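Local coordinates for protein FAD synthetase (Saccharomyces cerevisiae, PDB 2WSI) that catalyses the adenylation of FMN by ATP, forming the coenzyme FAD and releasing diphosphate in the last step of FAD biosynthesis, at residues 100-110 against 128-136; 112-120 against 270-280. One frame throughout, in Å; residues are numbered along the deposited sequence.

Contact 1 of 2, residues 100-110 against 128-136; sequences QRLPTVFIDQE and CLSLYESQR. With FAD (flavin-adenine dinucleotide), chain C.
Thr104 and Leu131 face each other on neighbouring parallel strands, 102-106 and 129-133, the two strands of a beta-alpha-beta unit at the edge of the sheet in a PAPS reductase-type nucleotide-binding domain. Their side chains share one face with Leu102, Leu129, Phe106 and Glu133. Thr104 turns its methyl CG2 to Leu131 CD1 (3.7 Å), and its OG1 curls back beside its own backbone N (chi1 -59°) to donate to Leu102 O. Leu102 O is gripped twice, since Ser130 N reaches it from the opposite face of its plane at 2.8 Å. Leu131 CD1 also lies against Phe106 CB, while the Phe106 ring runs alongside the extended Glu133 chain, ring and carboxylate planes 47° apart. On the reverse face Tyr132 slants across Val105, CD2 to CG2 at 3.8 Å, and also meets Phe151.

The end of strand 102-106 and the loop after it line the FAD pocket with Val105, Phe106 and Ile107. Ile107 clasps the adenine edge with its backbone, N giving to FAD N1A (2.9 Å) and O taking from FAD N6A (2.9 Å), both bonds nearly straight. Next come two crowded acids: Asp108 OD2 is 2.8 Å from Glu133 OE2, a closeness of like charges that would probably raise one pKa. Arg136 NE makes a long salt bridge (3.6 Å) to Asp108 OD2, at the guanidinium edge. Ser134 OG accepts from Asp108 N at 2.9 Å.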
# COMPACT_ATOMS: atom_id res chain seq x y z
N GLN A 100 6.96 17.08 -11.60
CA GLN A 100 7.48 15.81 -12.07
C GLN A 100 6.64 14.64 -11.54
O GLN A 100 5.71 14.84 -10.77
CB GLN A 100 8.92 15.63 -11.57
CG GLN A 100 9.01 15.52 -10.04
CD GLN A 100 10.35 14.99 -9.59
OE1 GLN A 100 11.25 15.76 -9.31
NE2 GLN A 100 10.49 13.65 -9.55
N ARG A 101 7.01 13.42 -11.93
CA ARG A 101 6.32 12.21 -11.48
C ARG A 101 7.21 11.39 -10.54
O ARG A 101 8.44 11.52 -10.57
CB ARG A 101 5.90 11.38 -12.69
CG ARG A 101 5.09 12.19 -13.70
CD ARG A 101 4.46 11.34 -14.77
NE ARG A 101 5.48 10.75 -15.62
CZ ARG A 101 5.22 9.97 -16.67
NH1 ARG A 101 3.97 9.69 -17.03
NH2 ARG A 101 6.23 9.48 -17.38
N LEU A 102 6.59 10.57 -9.70
CA LEU A 102 7.31 9.78 -8.69
C LEU A 102 7.78 8.45 -9.29
O LEU A 102 6.97 7.67 -9.77
CB LEU A 102 6.37 9.47 -7.52
CG LEU A 102 7.07 8.99 -6.25
CD1 LEU A 102 7.86 10.13 -5.63
CD2 LEU A 102 6.06 8.44 -5.24
N PRO A 103 9.08 8.18 -9.26
CA PRO A 103 9.54 6.96 -9.91
C PRO A 103 9.01 5.71 -9.22
O PRO A 103 9.19 5.55 -8.01
CB PRO A 103 11.06 7.01 -9.78
CG PRO A 103 11.39 8.44 -9.46
CD PRO A 103 10.20 9.02 -8.76
N THR A 104 8.42 4.81 -10.00
CA THR A 104 7.64 3.72 -9.45
C THR A 104 7.87 2.50 -10.32
O THR A 104 8.08 2.64 -11.52
CB THR A 104 6.13 4.08 -9.42
OG1 THR A 104 5.93 5.27 -8.63
CG2 THR A 104 5.27 2.92 -8.84
N VAL A 105 7.84 1.31 -9.71
CA VAL A 105 8.05 0.09 -10.47
C VAL A 105 6.94 -0.89 -10.16
O VAL A 105 6.66 -1.11 -8.99
CB VAL A 105 9.42 -0.57 -10.16
CG1 VAL A 105 9.69 -0.55 -8.67
CG2 VAL A 105 9.46 -2.02 -10.67
N PHE A 106 6.33 -1.46 -11.21
CA PHE A 106 5.26 -2.44 -11.06
C PHE A 106 5.66 -3.65 -11.86
O PHE A 106 5.88 -3.55 -13.07
CB PHE A 106 3.93 -1.91 -11.60
CG PHE A 106 2.82 -2.95 -11.62
CD1 PHE A 106 2.64 -3.82 -10.55
CD2 PHE A 106 1.97 -3.05 -12.72
CE1 PHE A 106 1.63 -4.77 -10.57
CE2 PHE A 106 0.95 -4.02 -12.75
CZ PHE A 106 0.78 -4.87 -11.67
N ILE A 107 5.74 -4.81 -11.22
CA ILE A 107 6.03 -6.02 -11.98
C ILE A 107 4.70 -6.65 -12.37
O ILE A 107 3.95 -7.13 -11.52
CB ILE A 107 6.93 -6.99 -11.22
CG1 ILE A 107 8.21 -6.28 -10.74
CG2 ILE A 107 7.28 -8.19 -12.13
CD1 ILE A 107 9.02 -5.59 -11.88
N ASP A 108 4.40 -6.59 -13.67
CA ASP A 108 3.18 -7.17 -14.20
C ASP A 108 3.46 -8.60 -14.65
O ASP A 108 4.46 -8.86 -15.31
CB ASP A 108 2.68 -6.35 -15.39
CG ASP A 108 1.25 -6.67 -15.77
OD1 ASP A 108 0.49 -7.15 -14.91
OD2 ASP A 108 0.88 -6.41 -16.94
N GLN A 109 2.57 -9.52 -14.31
CA GLN A 109 2.77 -10.94 -14.61
C GLN A 109 1.56 -11.52 -15.34
O GLN A 109 0.51 -10.89 -15.40
CB GLN A 109 3.07 -11.68 -13.30
CG GLN A 109 4.11 -10.93 -12.45
CD GLN A 109 4.37 -11.57 -11.09
OE1 GLN A 109 3.59 -11.40 -10.15
NE2 GLN A 109 5.47 -12.30 -10.99
N GLU A 110 1.70 -12.72 -15.91
CA GLU A 110 0.61 -13.30 -16.69
C GLU A 110 -0.59 -13.57 -15.79
O GLU A 110 -1.74 -13.44 -16.23
CB GLU A 110 1.02 -14.59 -17.40
CG GLU A 110 1.61 -14.38 -18.80
CD GLU A 110 0.56 -14.00 -19.85
OE1 GLU A 110 -0.66 -14.16 -19.61
OE2 GLU A 110 0.97 -13.53 -20.94
N CYS A 128 0.28 10.58 -9.58
CA CYS A 128 1.33 11.13 -10.45
C CYS A 128 2.61 10.31 -10.33
O CYS A 128 3.71 10.84 -10.06
CB CYS A 128 1.61 12.61 -10.08
SG CYS A 128 2.37 13.54 -11.43
N LEU A 129 2.45 9.02 -10.54
CA LEU A 129 3.56 8.08 -10.55
C LEU A 129 4.11 7.94 -11.96
O LEU A 129 3.36 7.86 -12.91
CB LEU A 129 3.06 6.70 -10.13
CG LEU A 129 2.28 6.72 -8.82
CD1 LEU A 129 1.88 5.27 -8.42
CD2 LEU A 129 3.11 7.40 -7.73
N SER A 130 5.42 7.87 -12.06
CA SER A 130 6.08 7.55 -13.31
C SER A 130 6.32 6.06 -13.29
O SER A 130 7.24 5.57 -12.63
CB SER A 130 7.43 8.25 -13.44
OG SER A 130 8.08 7.84 -14.64
N LEU A 131 5.47 5.34 -13.99
CA LEU A 131 5.44 3.90 -13.83
C LEU A 131 6.31 3.15 -14.82
O LEU A 131 6.09 3.21 -16.03
CB LEU A 131 4.00 3.43 -13.97
CG LEU A 131 3.74 1.98 -13.60
CD1 LEU A 131 3.78 1.84 -12.06
CD2 LEU A 131 2.41 1.58 -14.15
N TYR A 132 7.31 2.44 -14.32
CA TYR A 132 7.91 1.36 -15.08
C TYR A 132 7.04 0.15 -14.84
O TYR A 132 6.84 -0.24 -13.68
CB TYR A 132 9.31 1.07 -14.59
CG TYR A 132 9.93 -0.19 -15.15
CD1 TYR A 132 10.65 -0.19 -16.34
CD2 TYR A 132 9.83 -1.40 -14.45
CE1 TYR A 132 11.25 -1.37 -16.83
CE2 TYR A 132 10.41 -2.57 -14.92
CZ TYR A 132 11.12 -2.55 -16.10
OH TYR A 132 11.69 -3.74 -16.52
N GLU A 133 6.51 -0.45 -15.92
CA GLU A 133 5.80 -1.72 -15.81
C GLU A 133 6.46 -2.80 -16.68
O GLU A 133 6.51 -2.68 -17.90
CB GLU A 133 4.33 -1.57 -16.24
CG GLU A 133 3.56 -2.90 -16.21
CD GLU A 133 2.06 -2.76 -16.47
OE1 GLU A 133 1.61 -1.67 -16.88
OE2 GLU A 133 1.33 -3.76 -16.28
N SER A 134 6.95 -3.86 -16.04
CA SER A 134 7.52 -5.00 -16.75
C SER A 134 6.50 -5.56 -17.74
O SER A 134 5.31 -5.31 -17.62
CB SER A 134 7.93 -6.10 -15.77
OG SER A 134 6.79 -6.73 -15.24
N GLN A 135 6.99 -6.33 -18.70
CA GLN A 135 6.15 -6.92 -19.73
C GLN A 135 5.68 -8.29 -19.23
O GLN A 135 6.50 -9.11 -18.82
CB GLN A 135 6.95 -7.08 -21.03
CG GLN A 135 7.95 -5.95 -21.30
CD GLN A 135 9.34 -6.21 -20.70
OE1 GLN A 135 9.56 -6.14 -19.47
NE2 GLN A 135 10.31 -6.49 -21.58
N ARG A 136 4.37 -8.55 -19.24
CA ARG A 136 3.88 -9.77 -18.57
C ARG A 136 4.43 -11.03 -19.21
O ARG A 136 4.88 -11.95 -18.51
CB ARG A 136 2.34 -9.83 -18.51
CG ARG A 136 1.65 -10.00 -19.85
CD ARG A 136 0.17 -9.67 -19.72
NE ARG A 136 -0.08 -8.25 -19.93
CZ ARG A 136 -0.44 -7.71 -21.09
NH1 ARG A 136 -0.60 -8.48 -22.17
NH2 ARG A 136 -0.64 -6.40 -21.19
PA FAD C . 4.33 -9.40 -1.39
O1A FAD C . 2.99 -9.91 -1.85
O2A FAD C . 5.44 -9.97 -2.23
O5B FAD C . 4.41 -7.78 -1.29
C5B FAD C . 5.45 -7.20 -0.54
C4B FAD C . 5.84 -5.87 -1.18
O4B FAD C . 6.62 -6.11 -2.32
C3B FAD C . 4.62 -5.10 -1.67
O3B FAD C . 4.10 -4.27 -0.66
C2B FAD C . 5.20 -4.30 -2.82
O2B FAD C . 5.81 -3.12 -2.35
C1B FAD C . 6.25 -5.23 -3.37
N9A FAD C . 5.66 -6.02 -4.46
C8A FAD C . 5.09 -7.27 -4.40
N7A FAD C . 4.69 -7.62 -5.65
C5A FAD C . 4.97 -6.59 -6.48
C6A FAD C . 4.77 -6.39 -7.84
N6A FAD C . 4.20 -7.32 -8.62
N1A FAD C . 5.21 -5.23 -8.39
C2A FAD C . 5.83 -4.24 -7.64
N3A FAD C . 5.99 -4.43 -6.29
C4A FAD C . 5.59 -5.60 -5.74
N1 FAD C . 13.46 -11.68 -0.50
C2 FAD C . 14.65 -12.15 -0.01
O2 FAD C . 14.70 -13.24 0.55
N3 FAD C . 15.79 -11.41 -0.16
C4 FAD C . 15.76 -10.19 -0.80
O4 FAD C . 16.82 -9.56 -0.89
C4X FAD C . 14.55 -9.70 -1.30
N5 FAD C . 14.46 -8.47 -1.95
C5X FAD C . 13.25 -8.01 -2.42
C6 FAD C . 13.15 -6.78 -3.08
C7 FAD C . 11.92 -6.35 -3.58
C7M FAD C . 11.79 -5.04 -4.30
C8 FAD C . 10.80 -7.14 -3.40
C8M FAD C . 9.46 -6.69 -3.91
C9 FAD C . 10.89 -8.36 -2.75
C9A FAD C . 12.11 -8.80 -2.27
N10 FAD C . 12.18 -10.02 -1.63
C10 FAD C . 13.39 -10.46 -1.13
C1' FAD C . 10.93 -10.84 -1.44
C2' FAD C . 10.23 -10.45 -0.13
O2' FAD C . 11.08 -10.46 0.99
C3' FAD C . 9.01 -11.32 0.18
O3' FAD C . 9.45 -12.61 0.56
C4' FAD C . 8.10 -11.42 -1.03
O4' FAD C . 7.87 -10.14 -1.57
C5' FAD C . 6.75 -12.03 -0.63
O5' FAD C . 6.33 -11.46 0.59
P FAD C . 4.78 -11.06 0.83
O1P FAD C . 3.90 -12.09 0.16
O2P FAD C . 4.52 -10.85 2.30
O3P FAD C . 4.52 -9.63 0.17
O HOH W 1 7.24 -9.23 -16.36
O HOH W 2 2.86 -5.71 -19.05

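Contact 2 of 2, residues 112-120 against 270-280; sequences TFPTLENFV and SPISVVDKERF
Thr115 and Asp276 join the first turns of helix 114-126 to the short helix 274-279, packed roughly antiparallel (148° between the axes of 114-120 and 274-279), so that a helix of the PAPS reductase-type domain meets one near the C-terminus.

Asp276 OD2 is the polar centre, accepting from Thr115 N (2.9 Å), met nearly along the carboxylate C-O axis, and from Thr115 OG1 at a doubtfully short distance. With chi1 -64°, OG1 lies beside Thr115's own backbone N, and it accepts in turn, nearly straight, from Ser273 N (3.0 Å), the N-cap of helix 274-279. Asp276 OD1 forms a salt bridge with Arg279 NH1 (2.8 Å). An alanine in place of Asp276 would probably leave Thr115 N and the Arg279 guanidinium without their carboxylate mate.

Ring contacts surround this polar centre: Asp276 OD1 lies at the edge of the Phe113 ring, near its plane, and that ring meets Phe280 obliquely, planes 51° apart, and both meet Phe221. Phe119 CD1 rests on Ser270 CB (3.4 Å).

Water completes the join: one molecule gives hydrogen bonds to Thr115 O and Pro271 O and accepts from Ser270 OG at 2.7 Å, a hydroxyl that also bonds Gly215 N.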
# COMPACT_ATOMS: atom_id res chain seq x y z
N THR A 112 -1.58 -11.84 -13.24
CA THR A 112 -2.03 -10.63 -12.53
C THR A 112 -3.52 -10.38 -12.80
O THR A 112 -3.96 -10.44 -13.94
CB THR A 112 -1.16 -9.41 -12.96
OG1 THR A 112 0.20 -9.67 -12.59
CG2 THR A 112 -1.62 -8.12 -12.30
N PHE A 113 -4.31 -10.14 -11.77
CA PHE A 113 -5.74 -9.84 -11.99
C PHE A 113 -5.89 -8.58 -12.81
O PHE A 113 -5.29 -7.58 -12.47
CB PHE A 113 -6.47 -9.56 -10.68
CG PHE A 113 -6.70 -10.77 -9.83
CD1 PHE A 113 -7.80 -11.59 -10.07
CD2 PHE A 113 -5.84 -11.06 -8.77
CE1 PHE A 113 -8.04 -12.71 -9.29
CE2 PHE A 113 -6.07 -12.19 -7.97
CZ PHE A 113 -7.17 -13.01 -8.23
N PRO A 114 -6.74 -8.59 -13.84
CA PRO A 114 -7.04 -7.37 -14.61
C PRO A 114 -7.60 -6.24 -13.74
O PRO A 114 -7.34 -5.08 -14.00
CB PRO A 114 -8.10 -7.81 -15.62
CG PRO A 114 -8.08 -9.30 -15.63
CD PRO A 114 -7.45 -9.78 -14.36
N THR A 115 -8.38 -6.58 -12.73
CA THR A 115 -8.94 -5.58 -11.84
C THR A 115 -7.81 -4.80 -11.16
O THR A 115 -7.92 -3.59 -10.94
CB THR A 115 -9.81 -6.23 -10.74
OG1 THR A 115 -10.96 -6.87 -11.34
CG2 THR A 115 -10.28 -5.17 -9.75
N LEU A 116 -6.74 -5.52 -10.81
CA LEU A 116 -5.59 -4.93 -10.11
C LEU A 116 -4.75 -4.12 -11.10
O LEU A 116 -4.33 -3.03 -10.79
CB LEU A 116 -4.72 -6.03 -9.47
CG LEU A 116 -3.55 -5.45 -8.67
CD1 LEU A 116 -4.05 -4.85 -7.37
CD2 LEU A 116 -2.46 -6.47 -8.42
N GLU A 117 -4.50 -4.67 -12.27
CA GLU A 117 -3.80 -3.92 -13.32
C GLU A 117 -4.49 -2.58 -13.57
O GLU A 117 -3.85 -1.53 -13.64
CB GLU A 117 -3.75 -4.71 -14.63
CG GLU A 117 -2.65 -5.78 -14.68
CD GLU A 117 -2.87 -6.80 -15.81
OE1 GLU A 117 -3.99 -6.80 -16.38
OE2 GLU A 117 -1.94 -7.60 -16.10
N ASN A 118 -5.80 -2.62 -13.68
CA ASN A 118 -6.56 -1.39 -13.93
C ASN A 118 -6.43 -0.39 -12.77
O ASN A 118 -6.28 0.81 -12.98
CB ASN A 118 -8.03 -1.69 -14.20
CG ASN A 118 -8.27 -2.28 -15.59
OD1 ASN A 118 -7.48 -2.07 -16.50
ND2 ASN A 118 -9.34 -3.03 -15.74
N PHE A 119 -6.47 -0.91 -11.55
CA PHE A 119 -6.29 -0.09 -10.36
C PHE A 119 -4.89 0.55 -10.31
O PHE A 119 -4.73 1.70 -9.90
CB PHE A 119 -6.51 -0.94 -9.10
CG PHE A 119 -6.49 -0.13 -7.83
CD1 PHE A 119 -7.52 0.75 -7.55
CD2 PHE A 119 -5.44 -0.24 -6.94
CE1 PHE A 119 -7.51 1.49 -6.38
CE2 PHE A 119 -5.42 0.50 -5.79
CZ PHE A 119 -6.45 1.36 -5.51
N VAL A 120 -3.87 -0.21 -10.70
CA VAL A 120 -2.51 0.34 -10.71
C VAL A 120 -2.41 1.51 -11.68
O VAL A 120 -1.84 2.55 -11.36
CB VAL A 120 -1.46 -0.73 -11.09
CG1 VAL A 120 -0.11 -0.10 -11.31
CG2 VAL A 120 -1.38 -1.82 -9.97
N SER A 270 -12.58 0.30 -6.16
CA SER A 270 -12.38 0.42 -7.60
C SER A 270 -13.22 -0.63 -8.33
O SER A 270 -13.59 -1.65 -7.76
CB SER A 270 -10.89 0.27 -7.97
OG SER A 270 -10.46 -1.10 -7.92
N PRO A 271 -13.50 -0.39 -9.62
CA PRO A 271 -14.36 -1.28 -10.42
C PRO A 271 -13.73 -2.66 -10.70
O PRO A 271 -12.55 -2.76 -10.98
CB PRO A 271 -14.55 -0.51 -11.75
CG PRO A 271 -14.15 0.89 -11.49
CD PRO A 271 -13.28 0.93 -10.25
N ILE A 272 -14.54 -3.71 -10.61
CA ILE A 272 -14.10 -5.06 -10.96
C ILE A 272 -14.18 -5.25 -12.47
O ILE A 272 -15.19 -4.93 -13.08
CB ILE A 272 -15.04 -6.14 -10.37
CG1 ILE A 272 -15.28 -5.91 -8.88
CG2 ILE A 272 -14.45 -7.53 -10.60
CD1 ILE A 272 -14.02 -5.76 -8.09
N SER A 273 -13.13 -5.78 -13.07
CA SER A 273 -13.10 -5.94 -14.52
C SER A 273 -14.12 -7.03 -14.87
O SER A 273 -14.37 -7.93 -14.04
CB SER A 273 -11.71 -6.34 -14.99
OG SER A 273 -11.71 -6.70 -16.36
N VAL A 274 -14.71 -6.97 -16.06
CA VAL A 274 -15.73 -7.97 -16.40
C VAL A 274 -15.12 -9.36 -16.31
O VAL A 274 -15.72 -10.25 -15.70
CB VAL A 274 -16.46 -7.74 -17.77
CG1 VAL A 274 -17.17 -6.39 -17.77
CG2 VAL A 274 -15.50 -7.81 -18.94
N VAL A 275 -13.92 -9.54 -16.84
CA VAL A 275 -13.30 -10.87 -16.75
C VAL A 275 -13.25 -11.35 -15.30
O VAL A 275 -13.55 -12.51 -15.01
CB VAL A 275 -11.90 -10.93 -17.42
CG1 VAL A 275 -10.91 -10.07 -16.70
CG2 VAL A 275 -11.39 -12.36 -17.45
N ASP A 276 -12.91 -10.47 -14.37
CA ASP A 276 -12.85 -10.91 -12.97
C ASP A 276 -14.23 -11.19 -12.40
O ASP A 276 -14.39 -12.05 -11.54
CB ASP A 276 -12.10 -9.88 -12.11
CG ASP A 276 -10.63 -9.95 -12.32
OD1 ASP A 276 -10.14 -11.03 -12.71
OD2 ASP A 276 -9.95 -8.93 -12.09
N LYS A 277 -15.22 -10.45 -12.88
CA LYS A 277 -16.60 -10.68 -12.45
C LYS A 277 -17.05 -12.11 -12.83
O LYS A 277 -17.77 -12.76 -12.07
CB LYS A 277 -17.53 -9.64 -13.06
CG LYS A 277 -17.41 -8.24 -12.45
CD LYS A 277 -18.57 -7.34 -12.93
CE LYS A 277 -18.33 -5.86 -12.61
NZ LYS A 277 -19.15 -4.97 -13.49
N GLU A 278 -16.62 -12.58 -14.00
CA GLU A 278 -16.92 -13.94 -14.45
C GLU A 278 -16.25 -14.92 -13.51
O GLU A 278 -16.88 -15.83 -12.97
CB GLU A 278 -16.41 -14.17 -15.88
CG GLU A 278 -16.06 -15.64 -16.22
CD GLU A 278 -14.65 -16.09 -15.78
OE1 GLU A 278 -13.64 -15.37 -16.03
OE2 GLU A 278 -14.53 -17.20 -15.19
N ARG A 279 -14.96 -14.69 -13.32
CA ARG A 279 -14.10 -15.54 -12.52
C ARG A 279 -14.61 -15.66 -11.09
O ARG A 279 -14.44 -16.69 -10.43
CB ARG A 279 -12.69 -14.93 -12.57
CG ARG A 279 -11.67 -15.47 -11.62
CD ARG A 279 -10.34 -14.71 -11.83
NE ARG A 279 -9.57 -15.24 -12.95
CZ ARG A 279 -9.20 -14.56 -14.04
NH1 ARG A 279 -9.51 -13.27 -14.21
NH2 ARG A 279 -8.49 -15.18 -14.97
N PHE A 280 -15.29 -14.62 -10.61
CA PHE A 280 -15.80 -14.59 -9.24
C PHE A 280 -17.27 -14.97 -9.14
O PHE A 280 -17.82 -14.97 -8.03
CB PHE A 280 -15.63 -13.21 -8.63
CG PHE A 280 -14.21 -12.71 -8.59
CD1 PHE A 280 -13.15 -13.60 -8.55
CD2 PHE A 280 -13.95 -11.35 -8.55
CE1 PHE A 280 -11.84 -13.13 -8.50
CE2 PHE A 280 -12.66 -10.87 -8.50
CZ PHE A 280 -11.60 -11.77 -8.47
O HOH W 3 -9.96 -1.73 -10.54
O HOH W 4 -11.40 -2.90 -13.53
O HOH W 5 -10.67 -4.62 -17.99

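Helix 114-126 ties the two contacts together: it is the crossover between the paired strands of contact 1, and its first turns form one side of contact 2. Along the chain the order is 100-110, 112-120, 128-136 and, after some 130 residues, 270-280, so the segments alternate. The centres lie 18 Å apart, yet the contacts touch: Val120 packs on Phe106 and Leu131, and Glu117 OE2 comes within 2.7 Å of Asp108 OD1, adding a third acid to that cluster. One side of the helix thus covers the sheet beside the strand that leads into the adenine-binding loop, and its N-terminal end meets the C-terminal region, linking that region to the nucleotide-binding core.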